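Local coordinates for protein Tubulin/ftsz, gtpase (Methanosaeta thermophila, PDB 3ZID) that binds GTP and has GTPase activity as a tubulin/FtsZ-family cytoskeletal protein, and probably takes part in control of archaeal cell shape, at residues R15-A24 against N194-L202; M231-A239 against N252-Y261. All coordinates share one frame; numbering follows the deposited sequence.

Contact 1: residues R15-A24 against N194-L202. With GDP (guanosine-5'-diphosphate), chain C.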
loop_
_atom_site.group_PDB
_atom_site.type_symbol
_atom_site.label_atom_id
_atom_site.label_comp_id
_atom_site.label_asym_id
_atom_site.label_seq_id
_atom_site.Cartn_x
_atom_site.Cartn_y
_atom_site.Cartn_z
ATOM N N ARG A 15 -1.573 7.086 9.607
ATOM C CA ARG A 15 -0.868 6.324 10.618
ATOM C C ARG A 15 0.419 5.717 10.068
ATOM O O ARG A 15 1.407 5.609 10.775
ATOM C CB ARG A 15 -1.764 5.259 11.232
ATOM C CG ARG A 15 -2.781 5.786 12.252
ATOM C CD ARG A 15 -3.709 4.647 12.608
ATOM N NE ARG A 15 -4.775 4.984 13.523
ATOM C CZ ARG A 15 -5.911 4.300 13.594
ATOM N NH1 ARG A 15 -6.107 3.261 12.789
ATOM N NH2 ARG A 15 -6.847 4.662 14.459
ATOM N N ILE A 16 0.417 5.329 8.802
ATOM C CA ILE A 16 1.646 4.833 8.201
ATOM C C ILE A 16 2.666 5.958 8.077
ATOM O O ILE A 16 3.829 5.776 8.381
ATOM C CB ILE A 16 1.395 4.187 6.842
ATOM C CG1 ILE A 16 0.630 2.881 7.038
ATOM C CG2 ILE A 16 2.725 3.893 6.135
ATOM C CD1 ILE A 16 0.104 2.285 5.733
ATOM N N LEU A 17 2.213 7.130 7.666
ATOM C CA LEU A 17 3.097 8.267 7.560
ATOM C C LEU A 17 3.724 8.623 8.913
ATOM O O LEU A 17 4.912 8.951 8.994
ATOM C CB LEU A 17 2.347 9.471 7.008
ATOM C CG LEU A 17 3.268 10.654 6.723
ATOM C CD1 LEU A 17 4.431 10.201 5.835
ATOM C CD2 LEU A 17 2.521 11.726 6.013
ATOM N N ASP A 18 2.914 8.558 9.962
ATOM C CA ASP A 18 3.371 8.805 11.326
ATOM C C ASP A 18 4.453 7.798 11.739
ATOM O O ASP A 18 5.462 8.187 12.335
ATOM C CB ASP A 18 2.198 8.758 12.295
ATOM C CG ASP A 18 2.401 9.647 13.509
ATOM O OD1 ASP A 18 2.977 10.747 13.356
ATOM O OD2 ASP A 18 1.971 9.250 14.613
ATOM N N ALA A 19 4.268 6.524 11.393
ATOM C CA ALA A 19 5.307 5.515 11.657
ATOM C C ALA A 19 6.584 5.815 10.893
ATOM O O ALA A 19 7.674 5.533 11.383
ATOM C CB ALA A 19 4.827 4.099 11.322
ATOM N N VAL A 20 6.441 6.357 9.685
ATOM C CA VAL A 20 7.596 6.766 8.886
ATOM C C VAL A 20 8.359 7.883 9.600
ATOM O O VAL A 20 9.577 7.821 9.736
ATOM C CB VAL A 20 7.198 7.198 7.462
ATOM C CG1 VAL A 20 8.334 7.969 6.798
ATOM C CG2 VAL A 20 6.811 5.975 6.625
ATOM N N ASN A 21 7.633 8.890 10.069
ATOM C CA ASN A 21 8.232 9.995 10.802
ATOM C C ASN A 21 8.861 9.533 12.111
ATOM O O ASN A 21 9.948 9.999 12.493
ATOM C CB ASN A 21 7.196 11.097 11.058
ATOM C CG ASN A 21 6.897 11.911 9.809
ATOM O OD1 ASN A 21 7.780 12.144 8.992
ATOM N ND2 ASN A 21 5.647 12.321 9.644
ATOM N N ARG A 22 8.181 8.610 12.784
ATOM C CA ARG A 22 8.681 8.034 14.025
ATOM C C ARG A 22 10.080 7.449 13.808
ATOM O O ARG A 22 11.055 7.857 14.450
ATOM C CB ARG A 22 7.730 6.945 14.545
ATOM C CG ARG A 22 8.054 6.486 15.973
ATOM C CD ARG A 22 7.214 5.282 16.397
ATOM N NE ARG A 22 7.624 4.067 15.691
ATOM C CZ ARG A 22 6.817 3.310 14.959
ATOM N NH1 ARG A 22 5.527 3.639 14.810
ATOM N NH2 ARG A 22 7.300 2.224 14.372
ATOM N N GLN A 23 10.174 6.534 12.854
ATOM C CA GLN A 23 11.399 5.805 12.605
ATOM C C GLN A 23 12.480 6.700 12.017
ATOM O O GLN A 23 13.677 6.462 12.228
ATOM C CB GLN A 23 11.117 4.619 11.690
ATOM C CG GLN A 23 10.130 3.644 12.293
ATOM C CD GLN A 23 9.932 2.425 11.441
ATOM O OE1 GLN A 23 10.740 2.119 10.561
ATOM N NE2 GLN A 23 8.813 1.751 11.651
ATOM N N ALA A 24 12.047 7.726 11.285
ATOM C CA ALA A 24 12.954 8.679 10.642
ATOM C C ALA A 24 13.763 9.478 11.659
ATOM O O ALA A 24 14.912 9.855 11.393
ATOM C CB ALA A 24 12.173 9.624 9.712
ATOM N N ASN A 194 1.997 -1.164 10.258
ATOM C CA ASN A 194 2.466 0.174 9.932
ATOM C C ASN A 194 3.986 0.265 10.137
ATOM O O ASN A 194 4.697 0.873 9.340
ATOM C CB ASN A 194 1.762 1.247 10.782
ATOM C CG ASN A 194 0.270 1.323 10.546
ATOM O OD1 ASN A 194 -0.277 0.685 9.642
ATOM N ND2 ASN A 194 -0.410 2.097 11.390
ATOM N N THR A 195 4.474 -0.362 11.200
ATOM C CA THR A 195 5.911 -0.364 11.469
ATOM C C THR A 195 6.679 -1.083 10.364
ATOM O O THR A 195 7.732 -0.617 9.945
ATOM C CB THR A 195 6.226 -0.995 12.846
ATOM O OG1 THR A 195 5.708 -0.146 13.868
ATOM C CG2 THR A 195 7.748 -1.196 13.073
ATOM N N MET A 196 6.132 -2.193 9.874
ATOM C CA MET A 196 6.769 -2.959 8.802
ATOM C C MET A 196 6.776 -2.179 7.499
ATOM O O MET A 196 7.757 -2.219 6.758
ATOM C CB MET A 196 6.060 -4.311 8.585
ATOM C CG MET A 196 6.148 -5.265 9.761
ATOM S SD MET A 196 5.136 -6.734 9.542
ATOM C CE MET A 196 5.939 -7.480 8.135
ATOM N N VAL A 197 5.682 -1.470 7.214
ATOM C CA VAL A 197 5.605 -0.708 5.973
ATOM C C VAL A 197 6.628 0.412 6.019
ATOM O O VAL A 197 7.419 0.577 5.112
ATOM C CB VAL A 197 4.212 -0.079 5.748
ATOM C CG1 VAL A 197 4.229 0.778 4.467
ATOM C CG2 VAL A 197 3.151 -1.177 5.626
ATOM N N ALA A 198 6.596 1.175 7.104
ATOM C CA ALA A 198 7.495 2.301 7.287
ATOM C C ALA A 198 8.961 1.862 7.216
ATOM O O ALA A 198 9.797 2.531 6.619
ATOM C CB ALA A 198 7.195 2.988 8.599
ATOM N N GLN A 199 9.265 0.732 7.836
ATOM C CA GLN A 199 10.639 0.238 7.859
ATOM C C GLN A 199 11.112 -0.036 6.447
ATOM O O GLN A 199 12.200 0.395 6.040
ATOM C CB GLN A 199 10.707 -1.046 8.662
ATOM C CG GLN A 199 12.097 -1.540 8.966
ATOM C CD GLN A 199 12.056 -2.706 9.953
ATOM O OE1 GLN A 199 11.084 -3.474 9.986
ATOM N NE2 GLN A 199 13.095 -2.830 10.767
ATOM N N ARG A 200 10.259 -0.703 5.680
ATOM C CA ARG A 200 10.588 -1.022 4.305
ATOM C C ARG A 200 10.693 0.208 3.412
ATOM O O ARG A 200 11.611 0.285 2.617
ATOM C CB ARG A 200 9.598 -2.039 3.734
ATOM C CG ARG A 200 9.871 -3.439 4.269
ATOM C CD ARG A 200 8.640 -4.317 4.291
ATOM N NE ARG A 200 8.710 -5.304 5.371
ATOM C CZ ARG A 200 8.426 -6.588 5.225
ATOM N NH1 ARG A 200 8.060 -7.074 4.036
ATOM N NH2 ARG A 200 8.530 -7.395 6.265
ATOM N N LEU A 201 9.809 1.195 3.583
ATOM C CA LEU A 201 9.843 2.391 2.740
ATOM C C LEU A 201 11.102 3.215 3.004
ATOM O O LEU A 201 11.708 3.765 2.085
ATOM C CB LEU A 201 8.617 3.276 2.981
ATOM C CG LEU A 201 7.253 2.794 2.459
ATOM C CD1 LEU A 201 6.163 3.821 2.819
ATOM C CD2 LEU A 201 7.311 2.531 0.967
ATOM N N LEU A 202 11.449 3.327 4.284
ATOM C CA LEU A 202 12.650 4.051 4.684
ATOM C C LEU A 202 13.913 3.376 4.163
ATOM O O LEU A 202 14.834 4.046 3.700
ATOM C CB LEU A 202 12.691 4.225 6.198
ATOM C CG LEU A 202 11.726 5.325 6.648
ATOM C CD1 LEU A 202 11.583 5.316 8.159
ATOM C CD2 LEU A 202 12.236 6.687 6.137
HETATM P PB GDP C . -10.492 6.473 5.549
HETATM O O1B GDP C . -9.601 6.511 4.319
HETATM O O2B GDP C . -9.917 7.368 6.630
HETATM O O3B GDP C . -11.878 6.946 5.148
HETATM O O3A GDP C . -10.641 4.959 6.058
HETATM P PA GDP C . -9.405 4.093 6.606
HETATM O O1A GDP C . -9.509 3.897 8.079
HETATM O O2A GDP C . -8.054 4.633 6.190
HETATM O "O5'" GDP C . -9.667 2.747 5.801
HETATM C "C5'" GDP C . -10.092 1.593 6.509
HETATM C "C4'" GDP C . -9.224 0.428 6.054
HETATM O "O4'" GDP C . -7.881 0.694 6.461
HETATM C "C3'" GDP C . -9.666 -0.821 6.767
HETATM O "O3'" GDP C . -9.305 -1.915 5.928
HETATM C "C2'" GDP C . -8.817 -0.802 8.008
HETATM O "O2'" GDP C . -8.623 -2.132 8.476
HETATM C "C1'" GDP C . -7.513 -0.229 7.491
HETATM N N9 GDP C . -6.749 0.559 8.458
HETATM C C8 GDP C . -7.186 1.599 9.196
HETATM N N7 GDP C . -6.171 2.117 9.929
HETATM C C5 GDP C . -5.070 1.391 9.647
HETATM C C6 GDP C . -3.661 1.408 10.050
HETATM O O6 GDP C . -3.260 2.229 10.884
HETATM N N1 GDP C . -2.845 0.503 9.513
HETATM C C2 GDP C . -3.262 -0.409 8.624
HETATM N N2 GDP C . -2.360 -1.291 8.144
HETATM N N3 GDP C . -4.542 -0.498 8.190
HETATM C C4 GDP C . -5.458 0.376 8.663
#
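In the nucleotide-binding domain of the tubulin/FtsZ fold, helix 10-30, which follows strand 3-9, the first in the chain of the parallel sheet, packs against helix 186-210, the long central helix of the family. The axes of 15-24 and 194-202 approach to 8.3 Å and cross at -58°. The centre of the crossing is small: Ala-198 CB enters as a knob among Ile-16, Ala-19, Val-20 and Gln-23, and Val-20 CG2 lies 3.6 Å from that methyl. Leu-202 CD1 continues the apolar seam over Gln-23 CB, and Ile-16 CG2 meets Val-197 CG1 on the other side of Ala-198. Gln-23 is the reciprocal knob. Extended beyond CG (chi2 -176°), its chain carries the amide across to the Thr-195 turn, where NE2 donates to a lone pair of Thr-195 O at 3.1 Å in a nearly straight bond (169°); this oxygen also takes the helical N-H of Gln-199. An alanine in place of Gln-23 would remove that second donor from Thr-195 O and is likely to leave a gap among Thr-195, Ala-198 and Leu-202. Beside it, Arg-22 NH2 bonds to Thr-195 OG1. Toward the nucleotide, Arg-15 CB lies against Asn-194 ND2 and its guanidinium edge faces GDP N7. Asn-194 reads the guanine through both ends of its amide: ND2 donates to GDP O6 at 2.9 Å, while OD1 accepts from GDP N1 at 2.6 Å.

Contact 2: residues M231-A239 against N252-Y261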
loop_
_atom_site.group_PDB
_atom_site.type_symbol
_atom_site.label_atom_id
_atom_site.label_comp_id
_atom_site.label_asym_id
_atom_site.label_seq_id
_atom_site.Cartn_x
_atom_site.Cartn_y
_atom_site.Cartn_z
ATOM N N MET A 231 1.674 -4.044 -10.302
ATOM C CA MET A 231 1.452 -4.124 -8.878
ATOM C C MET A 231 2.552 -4.991 -8.326
ATOM O O MET A 231 3.028 -5.907 -8.995
ATOM C CB MET A 231 0.124 -4.810 -8.582
ATOM C CG MET A 231 -1.106 -4.050 -8.974
ATOM S SD MET A 231 -2.508 -5.148 -8.751
ATOM C CE MET A 231 -3.894 -4.042 -8.841
ATOM N N GLY A 232 2.916 -4.741 -7.078
ATOM C CA GLY A 232 3.979 -5.504 -6.466
ATOM C C GLY A 232 3.945 -5.335 -4.980
ATOM O O GLY A 232 2.935 -4.931 -4.406
ATOM N N THR A 233 5.075 -5.607 -4.352
ATOM C CA THR A 233 5.156 -5.507 -2.916
ATOM C C THR A 233 6.610 -5.358 -2.508
ATOM O O THR A 233 7.492 -5.332 -3.371
ATOM C CB THR A 233 4.480 -6.712 -2.209
ATOM O OG1 THR A 233 4.237 -6.382 -0.831
ATOM C CG2 THR A 233 5.354 -7.968 -2.284
ATOM N N LEU A 234 6.841 -5.215 -1.207
ATOM C CA LEU A 234 8.192 -5.135 -0.665
ATOM C C LEU A 234 8.434 -6.333 0.254
ATOM O O LEU A 234 7.600 -6.668 1.098
ATOM C CB LEU A 234 8.376 -3.849 0.139
ATOM C CG LEU A 234 8.202 -2.543 -0.618
ATOM C CD1 LEU A 234 8.395 -1.348 0.320
ATOM C CD2 LEU A 234 9.211 -2.467 -1.758
ATOM N N GLY A 235 9.598 -6.949 0.117
ATOM C CA GLY A 235 10.030 -7.981 1.048
ATOM C C GLY A 235 11.212 -7.493 1.892
ATOM O O GLY A 235 11.890 -6.532 1.551
ATOM N N TYR A 236 11.448 -8.149 3.014
ATOM C CA TYR A 236 12.418 -7.630 3.949
ATOM C C TYR A 236 12.892 -8.739 4.846
ATOM O O TYR A 236 12.119 -9.623 5.202
ATOM C CB TYR A 236 11.767 -6.563 4.800
ATOM C CG TYR A 236 12.661 -5.884 5.799
ATOM C CD1 TYR A 236 12.830 -6.381 7.084
ATOM C CD2 TYR A 236 13.307 -4.706 5.463
ATOM C CE1 TYR A 236 13.631 -5.719 7.999
ATOM C CE2 TYR A 236 14.090 -4.046 6.357
ATOM C CZ TYR A 236 14.263 -4.555 7.616
ATOM O OH TYR A 236 15.064 -3.853 8.482
ATOM N N TYR A 237 14.173 -8.704 5.187
ATOM C CA TYR A 237 14.709 -9.597 6.190
ATOM C C TYR A 237 15.937 -9.011 6.822
ATOM O O TYR A 237 16.853 -8.612 6.125
ATOM C CB TYR A 237 15.053 -10.947 5.591
ATOM C CG TYR A 237 15.621 -11.908 6.617
ATOM C CD1 TYR A 237 14.802 -12.596 7.502
ATOM C CD2 TYR A 237 16.993 -12.097 6.709
ATOM C CE1 TYR A 237 15.342 -13.465 8.434
ATOM C CE2 TYR A 237 17.533 -12.965 7.628
ATOM C CZ TYR A 237 16.709 -13.631 8.488
ATOM O OH TYR A 237 17.268 -14.469 9.399
ATOM N N GLN A 238 15.927 -8.942 8.141
ATOM C CA GLN A 238 17.080 -8.517 8.920
ATOM C C GLN A 238 17.774 -9.751 9.491
ATOM O O GLN A 238 17.183 -10.454 10.284
ATOM C CB GLN A 238 16.628 -7.640 10.072
ATOM C CG GLN A 238 17.725 -7.342 11.062
ATOM C CD GLN A 238 18.722 -6.390 10.498
ATOM O OE1 GLN A 238 18.398 -5.237 10.306
ATOM N NE2 GLN A 238 19.933 -6.862 10.199
ATOM N N ALA A 239 19.004 -10.025 9.073
ATOM C CA ALA A 239 19.773 -11.149 9.603
ATOM C C ALA A 239 20.323 -10.885 11.001
ATOM O O ALA A 239 20.471 -9.731 11.405
ATOM C CB ALA A 239 20.928 -11.513 8.652
ATOM N N ASN A 252 14.931 -15.339 2.428
ATOM C CA ASN A 252 13.943 -15.000 3.460
ATOM C C ASN A 252 13.118 -13.717 3.205
ATOM O O ASN A 252 12.025 -13.558 3.729
ATOM C CB ASN A 252 14.645 -14.882 4.799
ATOM C CG ASN A 252 14.998 -16.212 5.367
ATOM O OD1 ASN A 252 14.452 -17.227 4.953
ATOM N ND2 ASN A 252 15.990 -16.236 6.250
ATOM N N SER A 253 13.693 -12.778 2.457
ATOM C CA SER A 253 13.018 -11.552 2.003
ATOM C C SER A 253 12.125 -11.829 0.813
ATOM O O SER A 253 11.344 -10.967 0.415
ATOM C CB SER A 253 14.018 -10.472 1.617
ATOM O OG SER A 253 14.586 -10.795 0.360
ATOM N N LEU A 254 12.300 -12.996 0.192
ATOM C CA LEU A 254 11.449 -13.344 -0.940
ATOM C C LEU A 254 10.418 -14.400 -0.610
ATOM O O LEU A 254 9.580 -14.727 -1.446
ATOM C CB LEU A 254 12.262 -13.830 -2.133
ATOM C CG LEU A 254 13.211 -12.824 -2.734
ATOM C CD1 LEU A 254 14.026 -13.561 -3.768
ATOM C CD2 LEU A 254 12.368 -11.739 -3.350
ATOM N N ARG A 255 10.366 -14.843 0.632
ATOM C CA ARG A 255 9.396 -15.868 0.921
ATOM C C ARG A 255 8.214 -15.104 1.474
ATOM O O ARG A 255 8.391 -13.991 1.997
ATOM C CB ARG A 255 9.958 -16.855 1.935
ATOM C CG ARG A 255 10.494 -16.188 3.163
ATOM C CD ARG A 255 11.038 -17.181 4.161
ATOM N NE ARG A 255 11.310 -16.519 5.437
ATOM C CZ ARG A 255 11.783 -17.131 6.519
ATOM N NH1 ARG A 255 12.047 -18.433 6.486
ATOM N NH2 ARG A 255 11.997 -16.435 7.631
ATOM N N GLU A 256 7.037 -15.732 1.425
ATOM C CA GLU A 256 5.776 -15.070 1.769
ATOM C C GLU A 256 5.841 -14.349 3.096
ATOM O O GLU A 256 5.430 -13.192 3.212
ATOM C CB GLU A 256 4.628 -16.088 1.831
ATOM C CG GLU A 256 4.147 -16.619 0.498
ATOM C CD GLU A 256 4.932 -17.834 0.024
ATOM O OE1 GLU A 256 6.016 -18.115 0.595
ATOM O OE2 GLU A 256 4.447 -18.527 -0.903
ATOM N N VAL A 257 6.387 -15.036 4.094
ATOM C CA VAL A 257 6.495 -14.505 5.450
ATOM C C VAL A 257 7.292 -13.195 5.470
ATOM O O VAL A 257 7.157 -12.397 6.390
ATOM C CB VAL A 257 7.071 -15.572 6.402
ATOM C CG1 VAL A 257 7.143 -15.062 7.833
ATOM C CG2 VAL A 257 6.192 -16.814 6.340
ATOM N N GLY A 258 8.090 -12.956 4.434
ATOM C CA GLY A 258 8.955 -11.782 4.370
ATOM C C GLY A 258 8.305 -10.608 3.626
ATOM O O GLY A 258 8.773 -9.468 3.710
ATOM N N LEU A 259 7.243 -10.907 2.874
ATOM C CA LEU A 259 6.564 -9.949 2.000
ATOM C C LEU A 259 5.403 -9.203 2.690
ATOM O O LEU A 259 4.849 -9.692 3.663
ATOM C CB LEU A 259 6.037 -10.672 0.762
ATOM C CG LEU A 259 7.104 -11.406 -0.061
ATOM C CD1 LEU A 259 6.433 -12.205 -1.167
ATOM C CD2 LEU A 259 8.144 -10.461 -0.624
ATOM N N LEU A 260 5.030 -8.026 2.184
ATOM C CA LEU A 260 3.890 -7.285 2.734
ATOM C C LEU A 260 2.562 -7.816 2.151
ATOM O O LEU A 260 1.467 -7.581 2.691
ATOM C CB LEU A 260 4.038 -5.794 2.445
ATOM C CG LEU A 260 5.185 -5.071 3.149
ATOM C CD1 LEU A 260 5.243 -3.656 2.650
ATOM C CD2 LEU A 260 4.984 -5.081 4.662
ATOM N N TYR A 261 2.692 -8.569 1.067
ATOM C CA TYR A 261 1.592 -9.184 0.370
ATOM C C TYR A 261 2.102 -10.580 0.012
ATOM O O TYR A 261 3.187 -10.701 -0.526
ATOM C CB TYR A 261 1.253 -8.366 -0.889
ATOM C CG TYR A 261 0.246 -9.039 -1.816
ATOM C CD1 TYR A 261 0.663 -9.906 -2.818
ATOM C CD2 TYR A 261 -1.124 -8.811 -1.678
ATOM C CE1 TYR A 261 -0.254 -10.521 -3.662
ATOM C CE2 TYR A 261 -2.044 -9.421 -2.517
ATOM C CZ TYR A 261 -1.605 -10.270 -3.502
ATOM O OH TYR A 261 -2.519 -10.878 -4.322
#
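Tyr-237 and Asn-252 lie side by side and point the same way, with Asn-252 CB and ND2 over one face of the phenol ring where strand 232-238 meets the end of helix 246-252. The strand belongs to the mixed sheet of the second domain of the tubulin/FtsZ fold, beyond the central helix 186-210. Asn-252 CB sits 3.8 Å from the ring centroid, a CH-pi contact, and ND2, offset toward the rim, stands 3.5 Å from Tyr-237 CZ. The ring and amide planes are 59° apart, inclined to each other instead of stacked flat. Tyr-237 has CG anti to its own N (chi1 180°), which stretches the ring out from the strand and alongside the asparagine.

At the other end, Thr-233 turns OG1 toward the chain of Leu-260 and Tyr-261, with Leu-260 CB 3.3 Å from that oxygen; the hydroxyl is hydrogen-bonded to Leu-173 O. The Thr-233 and Leu-259 side chains cross at about a right angle, CG2 facing CD2. Leu-260 lays CD1 against Leu-234 CB, and helix 186-210 adds Leu-201 and Arg-200 to these two leucines.

Between the two ends the backbones come together in a single bridge, Gly-235 with Leu-259. Leu-260 N donates to Leu-234 O at 3.1 Å, and Tyr-236 N makes a weak bond to Gly-258 O. Gly-235 CA brings C-H groups to Ser-253 O and Gly-258 O, each 3.3 Å away, and Leu-259 CD2 packs on the same carbon.

With one ordinary and one weak bond between loop and strand, the fit depends much on this close approach at Gly-235. Leu-234 O and Gly-258 O also take Arg-200 NH1, which implies that helix 186-210 shares in holding the loop to the strand.

In the fold
The two contacts illustrate how position in a fold sets chemistry. Contact 1 is helix on helix, its small apolar centre bordered along one flank by partly exposed polar side chains and leading at one end to the guanine pocket. Contact 2, more fully buried, joins an outer strand of the mixed sheet to a loop, through backbone atoms and apolar or aromatic side chains, and touches no nucleotide; Leu-260 stays about 9 Å from GDP, side chain to ligand. Helix 186-210 serves both. Its Asn-194 faces the base, whereas Arg-200, pointing away from helix 10-30, probably hydrogen-bonds through NH1 to Leu-234 O and Gly-258 O, tying the nucleotide-binding domain to the neighbouring sheet.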